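PDB 3LDU: putative methylase from Clostridium difficile, which probably methylates guanine bases of ribosomal RNA, and holds a GTP molecule in the pocket of its Rossmann-like methyltransferase domain. Local coordinates for residues D201-S206 with I305-P310; H166-R171 with I179-A184; I104-Y109 with V147-D152. All coordinates share one frame; numbering follows the deposited sequence.

Interaction 1: residues D201-S206 with I305-P310. With GTP (guanosine-5'-triphosphate), chain B.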
loop_
_atom_site.group_PDB
_atom_site.type_symbol
_atom_site.label_atom_id
_atom_site.label_comp_id
_atom_site.label_asym_id
_atom_site.label_seq_id
_atom_site.Cartn_x
_atom_site.Cartn_y
_atom_site.Cartn_z
ATOM N N ASP A 201 8.686 -18.386 -1.887
ATOM C CA ASP A 201 7.223 -18.383 -1.830
ATOM C C ASP A 201 6.775 -19.554 -2.698
ATOM O O ASP A 201 6.747 -19.438 -3.928
ATOM C CB ASP A 201 6.647 -17.071 -2.391
ATOM C CG ASP A 201 5.124 -17.054 -2.378
ATOM O OD1 ASP A 201 4.530 -18.117 -2.099
ATOM O OD2 ASP A 201 4.516 -15.991 -2.657
ATOM N N PRO A 202 6.414 -20.684 -2.068
ATOM C CA PRO A 202 6.147 -21.928 -2.806
ATOM C C PRO A 202 4.733 -22.036 -3.391
ATOM O O PRO A 202 4.391 -23.077 -3.961
ATOM C CB PRO A 202 6.386 -23.011 -1.744
ATOM C CG PRO A 202 5.943 -22.377 -0.471
ATOM C CD PRO A 202 6.306 -20.870 -0.612
HETATM N N MSE A 203 3.928 -20.981 -3.249
HETATM C CA MSE A 203 2.617 -20.892 -3.895
HETATM C C MSE A 203 2.474 -19.450 -4.384
HETATM O O MSE A 203 1.578 -18.711 -3.969
HETATM C CB MSE A 203 1.503 -21.248 -2.914
HETATM C CG MSE A 203 1.568 -22.706 -2.435
HETATM SE SE MSE A 203 0.430 -23.021 -0.877
HETATM C CE MSE A 203 1.655 -22.301 0.458
ATOM N N CYS A 204 3.373 -19.082 -5.289
ATOM C CA CYS A 204 3.672 -17.676 -5.536
ATOM C C CYS A 204 2.679 -16.948 -6.428
ATOM O O CYS A 204 2.695 -15.715 -6.479
ATOM C CB CYS A 204 5.077 -17.544 -6.111
ATOM S SG CYS A 204 5.246 -18.263 -7.750
ATOM N N GLY A 205 1.836 -17.692 -7.141
ATOM C CA GLY A 205 0.895 -17.091 -8.069
ATOM C C GLY A 205 1.608 -16.176 -9.055
ATOM O O GLY A 205 2.629 -16.552 -9.616
ATOM N N SER A 206 1.095 -14.965 -9.246
ATOM C CA SER A 206 1.700 -14.048 -10.218
ATOM C C SER A 206 2.899 -13.284 -9.652
ATOM O O SER A 206 3.395 -12.336 -10.272
ATOM C CB SER A 206 0.654 -13.083 -10.765
ATOM O OG SER A 206 -0.040 -12.481 -9.695
ATOM N N ILE A 305 10.159 -18.595 4.400
ATOM C CA ILE A 305 9.021 -18.768 3.501
ATOM C C ILE A 305 7.999 -17.683 3.827
ATOM O O ILE A 305 7.666 -17.473 5.002
ATOM C CB ILE A 305 8.367 -20.148 3.655
ATOM C CG1 ILE A 305 9.234 -21.212 2.979
ATOM C CG2 ILE A 305 6.967 -20.142 3.033
ATOM C CD1 ILE A 305 9.010 -22.647 3.520
ATOM N N ILE A 306 7.549 -16.951 2.807
ATOM C CA ILE A 306 6.458 -15.993 2.985
ATOM C C ILE A 306 5.492 -16.289 1.872
ATOM O O ILE A 306 5.883 -16.296 0.694
ATOM C CB ILE A 306 6.944 -14.532 2.868
ATOM C CG1 ILE A 306 8.031 -14.244 3.909
ATOM C CG2 ILE A 306 5.777 -13.562 3.075
ATOM C CD1 ILE A 306 8.687 -12.869 3.726
ATOM N N THR A 307 4.240 -16.572 2.213
ATOM C CA THR A 307 3.328 -17.069 1.192
ATOM C C THR A 307 1.853 -16.800 1.481
ATOM O O THR A 307 1.453 -16.598 2.631
ATOM C CB THR A 307 3.536 -18.605 0.984
ATOM O OG1 THR A 307 2.859 -19.029 -0.198
ATOM C CG2 THR A 307 3.034 -19.393 2.200
ATOM N N ASN A 308 1.060 -16.829 0.407
ATOM C CA ASN A 308 -0.365 -16.519 0.427
ATOM C C ASN A 308 -1.110 -17.713 -0.195
ATOM O O ASN A 308 -1.349 -17.750 -1.406
ATOM C CB ASN A 308 -0.549 -15.201 -0.371
ATOM C CG ASN A 308 -1.993 -14.813 -0.606
ATOM O OD1 ASN A 308 -2.362 -14.403 -1.718
ATOM N ND2 ASN A 308 -2.800 -14.871 0.425
ATOM N N PRO A 309 -1.409 -18.746 0.619
ATOM C CA PRO A 309 -2.037 -19.965 0.076
ATOM C C PRO A 309 -3.503 -19.724 -0.274
ATOM O O PRO A 309 -4.051 -18.695 0.110
ATOM C CB PRO A 309 -1.954 -20.954 1.252
ATOM C CG PRO A 309 -1.940 -20.062 2.478
ATOM C CD PRO A 309 -1.103 -18.872 2.058
ATOM N N PRO A 310 -4.140 -20.675 -0.970
ATOM C CA PRO A 310 -5.597 -20.610 -1.147
ATOM C C PRO A 310 -6.275 -20.504 0.227
ATOM O O PRO A 310 -5.763 -21.080 1.183
ATOM C CB PRO A 310 -5.937 -21.956 -1.791
ATOM C CG PRO A 310 -4.644 -22.483 -2.338
ATOM C CD PRO A 310 -3.560 -21.932 -1.475
HETATM P PG GTP B . -0.065 -13.386 -5.625
HETATM O O1G GTP B . 1.357 -13.739 -5.245
HETATM O O2G GTP B . -0.316 -11.952 -5.244
HETATM O O3G GTP B . -0.277 -13.503 -7.116
HETATM O O3B GTP B . -1.064 -14.378 -4.824
HETATM P PB GTP B . -1.855 -15.542 -5.618
HETATM O O1B GTP B . -3.254 -15.044 -5.892
HETATM O O2B GTP B . -1.179 -15.868 -6.923
HETATM O O3A GTP B . -1.961 -16.863 -4.694
HETATM P PA GTP B . -3.415 -17.578 -4.647
HETATM O O1A GTP B . -3.940 -17.681 -6.063
HETATM O O2A GTP B . -4.377 -16.782 -3.797
HETATM O "O5'" GTP B . -3.226 -19.072 -4.095
HETATM C "C5'" GTP B . -1.913 -19.496 -3.908
HETATM C "C4'" GTP B . -1.435 -20.141 -5.204
HETATM O "O4'" GTP B . -1.038 -21.436 -4.849
HETATM C "C3'" GTP B . -2.463 -20.314 -6.324
HETATM O "O3'" GTP B . -1.970 -19.644 -7.465
HETATM C "C2'" GTP B . -2.532 -21.812 -6.612
HETATM O "O2'" GTP B . -2.384 -22.121 -7.983
HETATM C "C1'" GTP B . -1.295 -22.317 -5.912
HETATM N N9 GTP B . -1.383 -23.660 -5.326
HETATM C C8 GTP B . -2.450 -24.377 -4.853
HETATM N N7 GTP B . -1.969 -25.566 -4.396
HETATM C C5 GTP B . -0.624 -25.601 -4.587
HETATM C C6 GTP B . 0.351 -26.553 -4.312
HETATM O O6 GTP B . 0.063 -27.641 -3.790
HETATM N N1 GTP B . 1.659 -26.257 -4.635
HETATM C C2 GTP B . 1.999 -25.048 -5.217
HETATM N N2 GTP B . 3.270 -24.808 -5.493
HETATM N N3 GTP B . 1.029 -24.092 -5.505
HETATM C C4 GTP B . -0.253 -24.394 -5.175
HETATM O O HOH W 1 1.840 -16.367 -2.325
#
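Met-203 reaches across to Thr-307 and Pro-309 where two parallel strands of a Rossmann-like methyltransferase fold run out into loops. One loop, after strand 199-201, is the glycine-rich first motif of the family; the other, after strand 304-307, opens the Asn-Pro-Pro-Tyr motif at Asn-308. In related enzymes these two loops line the S-adenosylmethionine site, and here they hold GTP.

Met-203 is present as selenomethionine. Its CB lies beside the ribose, 3.2 Å from GTP O4', and its CG reaches the base, 3.4 Å from GTP N3. From there the chain leaves the ligand: SE rests on Pro-309, 3.8 Å from its CB, with Pro-310 CD a little farther off. A bend at the last torsion (chi3 -80°) turns the methyl back along the strand, and CE ends 3.5 Å from Thr-307 OG1, with Thr-307 CG2 also in contact.

That threonine hydroxyl is already committed. With OG1 anti to its backbone N (chi1 -168°), Thr-307 donates to Asp-201 OD1 at 2.7 Å. Met-203 N donates to the same oxygen from the opposite face of the carboxylate, closing an Asx turn, so OD1 is gripped from above and below its plane. The other oxygen, OD2, accepts from water 1, which also donates to Met-203 O and accepts from Asn-308 N, tying the two segments together through one water. Behind the polar cluster, Pro-202 CD packs on Ile-305 CG2; Phe-332 of helix 315-333 touches both, while Leu-328 of the same helix packs on Met-203. Asp-264 takes the N-H of Gly-205. At the far end of the glycine-rich loop, Ser-206 grips the gamma-phosphate twice: its backbone N donates to GTP O3G at 2.9 Å, and its OG donates to the same oxygen at 2.8 Å.

Interaction 2: residues H166-R171 with I179-A184. With GTP (guanosine-5'-triphosphate), chain B.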
loop_
_atom_site.group_PDB
_atom_site.type_symbol
_atom_site.label_atom_id
_atom_site.label_comp_id
_atom_site.label_asym_id
_atom_site.label_seq_id
_atom_site.Cartn_x
_atom_site.Cartn_y
_atom_site.Cartn_z
ATOM N N HIS A 166 -0.836 1.136 -4.892
ATOM C CA HIS A 166 -0.519 -0.285 -5.023
ATOM C C HIS A 166 -0.242 -0.658 -6.478
ATOM O O HIS A 166 0.373 -1.693 -6.760
ATOM C CB HIS A 166 -1.609 -1.177 -4.409
ATOM C CG HIS A 166 -2.875 -1.242 -5.216
ATOM N ND1 HIS A 166 -3.077 -2.177 -6.201
ATOM C CD2 HIS A 166 -4.003 -0.492 -5.155
ATOM C CE1 HIS A 166 -4.283 -1.999 -6.731
ATOM N NE2 HIS A 166 -4.857 -0.985 -6.119
ATOM N N LYS A 167 -0.681 0.191 -7.405
ATOM C CA LYS A 167 -0.398 -0.053 -8.809
ATOM C C LYS A 167 0.984 0.509 -9.116
ATOM O O LYS A 167 1.115 1.687 -9.482
ATOM C CB LYS A 167 -1.475 0.583 -9.687
ATOM C CG LYS A 167 -2.878 0.128 -9.331
ATOM C CD LYS A 167 -3.928 0.684 -10.260
ATOM C CE LYS A 167 -5.291 0.094 -9.930
ATOM N NZ LYS A 167 -6.295 0.370 -10.999
ATOM N N ARG A 168 2.017 -0.312 -8.930
ATOM C CA ARG A 168 3.391 0.117 -9.205
ATOM C C ARG A 168 3.612 0.238 -10.707
ATOM O O ARG A 168 4.462 1.002 -11.161
ATOM C CB ARG A 168 4.431 -0.857 -8.626
ATOM C CG ARG A 168 4.846 -0.644 -7.166
ATOM C CD ARG A 168 3.759 -1.116 -6.277
ATOM N NE ARG A 168 4.186 -1.585 -4.955
ATOM C CZ ARG A 168 3.922 -0.949 -3.818
ATOM N NH1 ARG A 168 4.291 -1.481 -2.657
ATOM N NH2 ARG A 168 3.281 0.222 -3.840
ATOM N N GLY A 169 2.840 -0.526 -11.471
ATOM C CA GLY A 169 2.987 -0.553 -12.916
ATOM C C GLY A 169 3.335 -1.926 -13.461
ATOM O O GLY A 169 3.346 -2.128 -14.668
ATOM N N TYR A 170 3.618 -2.879 -12.580
ATOM C CA TYR A 170 4.043 -4.198 -13.037
ATOM C C TYR A 170 2.940 -5.247 -13.037
ATOM O O TYR A 170 3.135 -6.339 -13.577
ATOM C CB TYR A 170 5.239 -4.705 -12.228
ATOM C CG TYR A 170 4.950 -5.053 -10.776
ATOM C CD1 TYR A 170 5.427 -4.252 -9.735
ATOM C CD2 TYR A 170 4.223 -6.192 -10.444
ATOM C CE1 TYR A 170 5.179 -4.583 -8.399
ATOM C CE2 TYR A 170 3.972 -6.533 -9.112
ATOM C CZ TYR A 170 4.449 -5.724 -8.097
ATOM O OH TYR A 170 4.208 -6.072 -6.782
ATOM N N ARG A 171 1.794 -4.936 -12.436
ATOM C CA ARG A 171 0.718 -5.919 -12.338
ATOM C C ARG A 171 -0.044 -6.026 -13.646
ATOM O O ARG A 171 -0.756 -5.103 -14.048
ATOM C CB ARG A 171 -0.243 -5.623 -11.178
ATOM C CG ARG A 171 -1.307 -6.712 -10.974
ATOM C CD ARG A 171 -0.898 -7.786 -9.947
ATOM N NE ARG A 171 -1.109 -7.335 -8.571
ATOM C CZ ARG A 171 -2.293 -6.984 -8.064
ATOM N NH1 ARG A 171 -2.384 -6.586 -6.800
ATOM N NH2 ARG A 171 -3.388 -7.019 -8.818
ATOM N N ILE A 179 -2.631 -10.952 -4.336
ATOM C CA ILE A 179 -2.575 -10.156 -3.119
ATOM C C ILE A 179 -2.248 -8.709 -3.495
ATOM O O ILE A 179 -1.553 -8.462 -4.470
ATOM C CB ILE A 179 -1.514 -10.725 -2.149
ATOM C CG1 ILE A 179 -1.528 -9.991 -0.814
ATOM C CG2 ILE A 179 -0.109 -10.679 -2.758
ATOM C CD1 ILE A 179 -0.663 -10.690 0.229
ATOM N N ARG A 180 -2.763 -7.755 -2.734
ATOM C CA ARG A 180 -2.476 -6.346 -3.014
ATOM C C ARG A 180 -0.986 -6.048 -2.796
ATOM O O ARG A 180 -0.392 -6.557 -1.839
ATOM C CB ARG A 180 -3.324 -5.484 -2.078
ATOM C CG ARG A 180 -3.509 -4.070 -2.539
ATOM C CD ARG A 180 -4.523 -3.383 -1.638
ATOM N NE ARG A 180 -4.938 -2.083 -2.154
ATOM C CZ ARG A 180 -6.083 -1.863 -2.799
ATOM N NH1 ARG A 180 -6.939 -2.860 -3.014
ATOM N NH2 ARG A 180 -6.372 -0.639 -3.226
ATOM N N GLU A 181 -0.383 -5.235 -3.669
ATOM C CA GLU A 181 1.058 -4.940 -3.585
ATOM C C GLU A 181 1.470 -4.313 -2.238
ATOM O O GLU A 181 2.545 -4.608 -1.695
ATOM C CB GLU A 181 1.499 -4.028 -4.741
ATOM C CG GLU A 181 1.409 -4.658 -6.128
ATOM C CD GLU A 181 0.054 -4.471 -6.806
ATOM O OE1 GLU A 181 -0.987 -4.416 -6.109
ATOM O OE2 GLU A 181 0.038 -4.382 -8.055
ATOM N N THR A 182 0.637 -3.411 -1.722
ATOM C CA THR A 182 0.931 -2.741 -0.452
ATOM C C THR A 182 0.900 -3.738 0.711
ATOM O O THR A 182 1.751 -3.702 1.600
ATOM C CB THR A 182 -0.088 -1.645 -0.161
ATOM O OG1 THR A 182 -1.404 -2.152 -0.403
ATOM C CG2 THR A 182 0.173 -0.440 -1.083
ATOM N N LEU A 183 -0.090 -4.621 0.698
ATOM C CA LEU A 183 -0.171 -5.670 1.716
ATOM C C LEU A 183 1.063 -6.567 1.646
ATOM O O LEU A 183 1.673 -6.879 2.671
ATOM C CB LEU A 183 -1.444 -6.483 1.532
ATOM C CG LEU A 183 -1.653 -7.656 2.490
ATOM C CD1 LEU A 183 -1.634 -7.175 3.919
ATOM C CD2 LEU A 183 -2.969 -8.348 2.185
ATOM N N ALA A 184 1.431 -6.974 0.434
ATOM C CA ALA A 184 2.611 -7.815 0.247
ATOM C C ALA A 184 3.873 -7.168 0.803
ATOM O O ALA A 184 4.655 -7.803 1.485
ATOM C CB ALA A 184 2.797 -8.168 -1.246
HETATM P PG GTP B . -0.065 -13.386 -5.625
HETATM O O1G GTP B . 1.357 -13.739 -5.245
HETATM O O2G GTP B . -0.316 -11.952 -5.244
HETATM O O3G GTP B . -0.277 -13.503 -7.116
HETATM O O3B GTP B . -1.064 -14.378 -4.824
HETATM P PB GTP B . -1.855 -15.542 -5.618
HETATM O O1B GTP B . -3.254 -15.044 -5.892
HETATM O O2B GTP B . -1.179 -15.868 -6.923
HETATM O O3A GTP B . -1.961 -16.863 -4.694
HETATM P PA GTP B . -3.415 -17.578 -4.647
HETATM O O1A GTP B . -3.940 -17.681 -6.063
HETATM O O2A GTP B . -4.377 -16.782 -3.797
HETATM O "O5'" GTP B . -3.226 -19.072 -4.095
HETATM C "C5'" GTP B . -1.913 -19.496 -3.908
HETATM C "C4'" GTP B . -1.435 -20.141 -5.204
HETATM O "O4'" GTP B . -1.038 -21.436 -4.849
HETATM C "C3'" GTP B . -2.463 -20.314 -6.324
HETATM O "O3'" GTP B . -1.970 -19.644 -7.465
HETATM C "C2'" GTP B . -2.532 -21.812 -6.612
HETATM O "O2'" GTP B . -2.384 -22.121 -7.983
HETATM C "C1'" GTP B . -1.295 -22.317 -5.912
HETATM N N9 GTP B . -1.383 -23.660 -5.326
HETATM C C8 GTP B . -2.450 -24.377 -4.853
HETATM N N7 GTP B . -1.969 -25.566 -4.396
HETATM C C5 GTP B . -0.624 -25.601 -4.587
HETATM C C6 GTP B . 0.351 -26.553 -4.312
HETATM O O6 GTP B . 0.063 -27.641 -3.790
HETATM N N1 GTP B . 1.659 -26.257 -4.635
HETATM C C2 GTP B . 1.999 -25.048 -5.217
HETATM N N2 GTP B . 3.270 -24.808 -5.493
HETATM N N3 GTP B . 1.029 -24.092 -5.505
HETATM C C4 GTP B . -0.253 -24.394 -5.175
HETATM O O HOH W 2 2.015 -3.392 -9.421
#
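The His-166 ring has Arg-180 on one face, Lys-167 CG on the other, and Glu-181 OE1 at its edge. His-166 and Glu-181 form a His-carboxylate hydrogen bond at the N-terminus of helix 181-189 in the methyltransferase domain, with Arg-180 as the N-cap residue. The Arg-180 guanidinium is tipped 51° from the ring, so the two are not stacked flat; His-166 CD2 sits over the guanidinium, 3.1 Å from Arg-180 NH2. The Arg-171 guanidinium lies nearly parallel to the Glu-181 carboxylate, with OE2 over its face, though this arginine is poorly ordered. Arg-168 lays its guanidinium face over Glu-181 CB, and water 2 sits above the centre of the Tyr-170 ring.

Glu-181 is the hub. A bend in its chain (chi2 89°) turns the carboxylate back among the residues of 166-171. OE1 accepts from His-166 ND1 at 3.1 Å; the donor lies close to the ring plane but well above the carboxylate plane. Arg-171 NH1 forms a salt bridge to Glu-181 OE1 at 2.7 Å. OE2 takes a hydrogen bond from water 2 at 2.6 Å, and the water in turn accepts from Arg-168 N. The acid is thus held by a histidine, an arginine and a water, which would be expected to stabilise its negative charge. Tyr-170 brings its OH to 3.2 Å from Glu-181 CG, but the hydroxyl bonds to Glu-212 of helix 208-217, which also forms a salt bridge with Arg-168 NE. Glu-60 binds Arg-180 NE and Thr-182 OG1, joining the helix start to the N-terminal part of the chain. Just before the helix, Ile-179 N donates to GTP O2G at 2.7 Å.

Interaction 3: residues I104-Y109 with V147-D152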
loop_
_atom_site.group_PDB
_atom_site.type_symbol
_atom_site.label_atom_id
_atom_site.label_comp_id
_atom_site.label_asym_id
_atom_site.label_seq_id
_atom_site.Cartn_x
_atom_site.Cartn_y
_atom_site.Cartn_z
ATOM N N ILE A 104 -18.501 8.483 8.104
ATOM C CA ILE A 104 -18.598 7.405 9.094
ATOM C C ILE A 104 -19.090 7.960 10.438
ATOM O O ILE A 104 -18.501 8.902 10.986
ATOM C CB ILE A 104 -17.222 6.729 9.282
ATOM C CG1 ILE A 104 -16.787 6.043 7.978
ATOM C CG2 ILE A 104 -17.271 5.718 10.434
ATOM C CD1 ILE A 104 -15.348 5.572 7.980
ATOM N N LYS A 105 -20.179 7.397 10.966
ATOM C CA LYS A 105 -20.719 7.829 12.261
ATOM C C LYS A 105 -20.922 9.339 12.347
ATOM O O LYS A 105 -20.566 9.961 13.351
ATOM C CB LYS A 105 -19.792 7.398 13.400
ATOM C CG LYS A 105 -19.594 5.893 13.512
ATOM C CD LYS A 105 -18.587 5.575 14.603
ATOM C CE LYS A 105 -18.536 4.073 14.897
ATOM N NZ LYS A 105 -17.639 3.329 13.970
ATOM N N SER A 106 -21.491 9.915 11.296
ATOM C CA SER A 106 -21.626 11.363 11.194
ATOM C C SER A 106 -23.009 11.734 10.687
ATOM O O SER A 106 -23.602 11.012 9.876
ATOM C CB SER A 106 -20.576 11.915 10.221
ATOM O OG SER A 106 -19.264 11.601 10.645
ATOM N N LYS A 107 -23.501 12.880 11.144
ATOM C CA LYS A 107 -24.803 13.389 10.731
ATOM C C LYS A 107 -24.890 13.616 9.217
ATOM O O LYS A 107 -25.927 13.356 8.610
ATOM C CB LYS A 107 -25.121 14.672 11.501
ATOM C CG LYS A 107 -25.204 14.466 13.017
ATOM C CD LYS A 107 -25.189 15.785 13.790
ATOM C CE LYS A 107 -26.592 16.334 14.063
ATOM N NZ LYS A 107 -27.298 16.827 12.851
ATOM N N LEU A 108 -23.796 14.070 8.607
ATOM C CA LEU A 108 -23.761 14.265 7.157
ATOM C C LEU A 108 -23.376 12.965 6.447
ATOM O O LEU A 108 -22.266 12.838 5.922
ATOM C CB LEU A 108 -22.790 15.385 6.789
ATOM C CG LEU A 108 -23.031 16.720 7.507
ATOM C CD1 LEU A 108 -21.988 17.733 7.064
ATOM C CD2 LEU A 108 -24.449 17.233 7.254
ATOM N N TYR A 109 -24.302 12.005 6.439
ATOM C CA TYR A 109 -24.005 10.663 5.943
ATOM C C TYR A 109 -24.183 10.523 4.438
ATOM O O TYR A 109 -23.680 9.574 3.835
ATOM C CB TYR A 109 -24.886 9.634 6.653
ATOM C CG TYR A 109 -26.361 9.896 6.496
ATOM C CD1 TYR A 109 -27.041 9.485 5.357
ATOM C CD2 TYR A 109 -27.072 10.564 7.474
ATOM C CE1 TYR A 109 -28.388 9.722 5.205
ATOM C CE2 TYR A 109 -28.425 10.813 7.329
ATOM C CZ TYR A 109 -29.075 10.383 6.199
ATOM O OH TYR A 109 -30.415 10.629 6.059
ATOM N N VAL A 147 -12.941 14.237 0.610
ATOM C CA VAL A 147 -13.569 14.664 1.858
ATOM C C VAL A 147 -13.806 13.432 2.724
ATOM O O VAL A 147 -14.312 12.422 2.231
ATOM C CB VAL A 147 -14.923 15.363 1.618
ATOM C CG1 VAL A 147 -15.501 15.895 2.928
ATOM C CG2 VAL A 147 -14.771 16.497 0.617
ATOM N N PHE A 148 -13.420 13.521 3.995
ATOM C CA PHE A 148 -13.550 12.399 4.923
ATOM C C PHE A 148 -14.204 12.926 6.195
ATOM O O PHE A 148 -13.700 13.865 6.808
ATOM C CB PHE A 148 -12.160 11.831 5.235
ATOM C CG PHE A 148 -12.165 10.704 6.227
ATOM C CD1 PHE A 148 -12.444 9.408 5.816
ATOM C CD2 PHE A 148 -11.858 10.936 7.561
ATOM C CE1 PHE A 148 -12.444 8.363 6.725
ATOM C CE2 PHE A 148 -11.849 9.885 8.472
ATOM C CZ PHE A 148 -12.150 8.607 8.053
ATOM N N ILE A 149 -15.343 12.347 6.575
ATOM C CA ILE A 149 -16.043 12.772 7.784
ATOM C C ILE A 149 -16.149 11.609 8.764
ATOM O O ILE A 149 -16.616 10.526 8.412
ATOM C CB ILE A 149 -17.443 13.338 7.472
ATOM C CG1 ILE A 149 -17.377 14.300 6.269
ATOM C CG2 ILE A 149 -18.010 14.071 8.698
ATOM C CD1 ILE A 149 -18.710 14.970 5.907
ATOM N N HIS A 150 -15.681 11.835 9.988
ATOM C CA HIS A 150 -15.720 10.790 10.998
ATOM C C HIS A 150 -16.179 11.420 12.297
ATOM O O HIS A 150 -15.573 12.377 12.780
ATOM C CB HIS A 150 -14.345 10.149 11.153
ATOM C CG HIS A 150 -14.301 9.087 12.208
ATOM N ND1 HIS A 150 -14.742 7.801 11.987
ATOM C CD2 HIS A 150 -13.901 9.133 13.495
ATOM C CE1 HIS A 150 -14.594 7.093 13.091
ATOM N NE2 HIS A 150 -14.080 7.877 14.024
ATOM N N LYS A 151 -17.290 10.919 12.828
ATOM C CA LYS A 151 -17.880 11.491 14.030
ATOM C C LYS A 151 -17.988 13.014 13.925
ATOM O O LYS A 151 -17.667 13.740 14.867
ATOM C CB LYS A 151 -17.071 11.082 15.261
ATOM C CG LYS A 151 -17.128 9.574 15.519
ATOM C CD LYS A 151 -16.431 9.177 16.807
ATOM C CE LYS A 151 -16.264 7.658 16.870
ATOM N NZ LYS A 151 -15.565 7.214 18.115
ATOM N N ASP A 152 -18.427 13.471 12.756
ATOM C CA ASP A 152 -18.681 14.889 12.476
ATOM C C ASP A 152 -17.434 15.756 12.280
ATOM O O ASP A 152 -17.554 16.963 12.076
ATOM C CB ASP A 152 -19.587 15.503 13.548
ATOM C CG ASP A 152 -20.905 14.779 13.669
ATOM O OD1 ASP A 152 -21.437 14.348 12.629
ATOM O OD2 ASP A 152 -21.411 14.642 14.805
HETATM O O HOH W 3 -21.442 15.293 10.140
#
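Ser-106 and Asp-152 find each other through matching torsions: in Ser-106 (chi1 -59°) and in Asp-152 (chi1 -58°) the outer group stands anti to the carbonyl carbon, beside the residue's own N. Two bonds follow, one to each side chain. Asp-152 N donates to Ser-106 OG at 2.9 Å in a nearly straight line (169° at the hydrogen), while Asp-152 OD1 accepts from Lys-107 N, also at 2.9 Å. Ser-106 OG in turn donates to Ile-104 O at 2.8 Å, coming from above the carbonyl plane. That carbonyl therefore serves two donors: Lys-151 N meets Ile-104 O as well, at 3.0 Å and almost head-on. Water 3 adds a further link, donating to Asp-152 OD1 and accepting from Leu-108 N.

This is the end of a parallel strand pair in the THUMP domain. Ile-104 N bonds to Ile-149 O at 2.8 Å, Ile-104 pairs with His-150, and then both chains turn off. Lys-151 and Asp-152, both with positive phi, form a type I' turn leading into strand 153-159. Lys-105 and Lys-151 run side by side in the same direction, Lys-105 CD touching Lys-151 CE at 3.9 Å, while Lys-105 NZ stays 6.0 Å from Lys-151 NZ.

The two faces of the sheet differ. On one, Ile-104 puts CG2 at the edge of the His-150 ring and CD1 against Phe-148, whose ring also makes a cation-pi contact with Arg-39. On the other, Ile-149 meets Ser-106 with CG2 and Leu-108 with CD1. Lys-72 forms a salt bridge with Asp-152 OD2. Val-114 of helix 111-129 covers Ile-149 and Leu-108, Leu-108 also rests on Phe-74 and Leu-77 of helix 74-82, and strand 98-104 forms the border of the sheet.

Overall arrangement
Interactions 1 and 2 share the GTP site. Their centres lie 15 Å apart, and they touch directly where the Asn-308 side chain packs on Ile-179. Segment 201-206 runs along the nucleotide from base to gamma-phosphate, and Ile-179 of interaction 2 meets that phosphate as well; Thr-208 and Asp-264 supply further bonds to the ligand. Interaction 3 belongs to the THUMP domain, well away from the pocket: its centre is 39 Å from that of interaction 1, on the other side of the chain's centre. Interaction 2 stands between them, its nearest atoms about 15 Å from interaction 3. Along the sequence, the three close in the order 3, 2, 1.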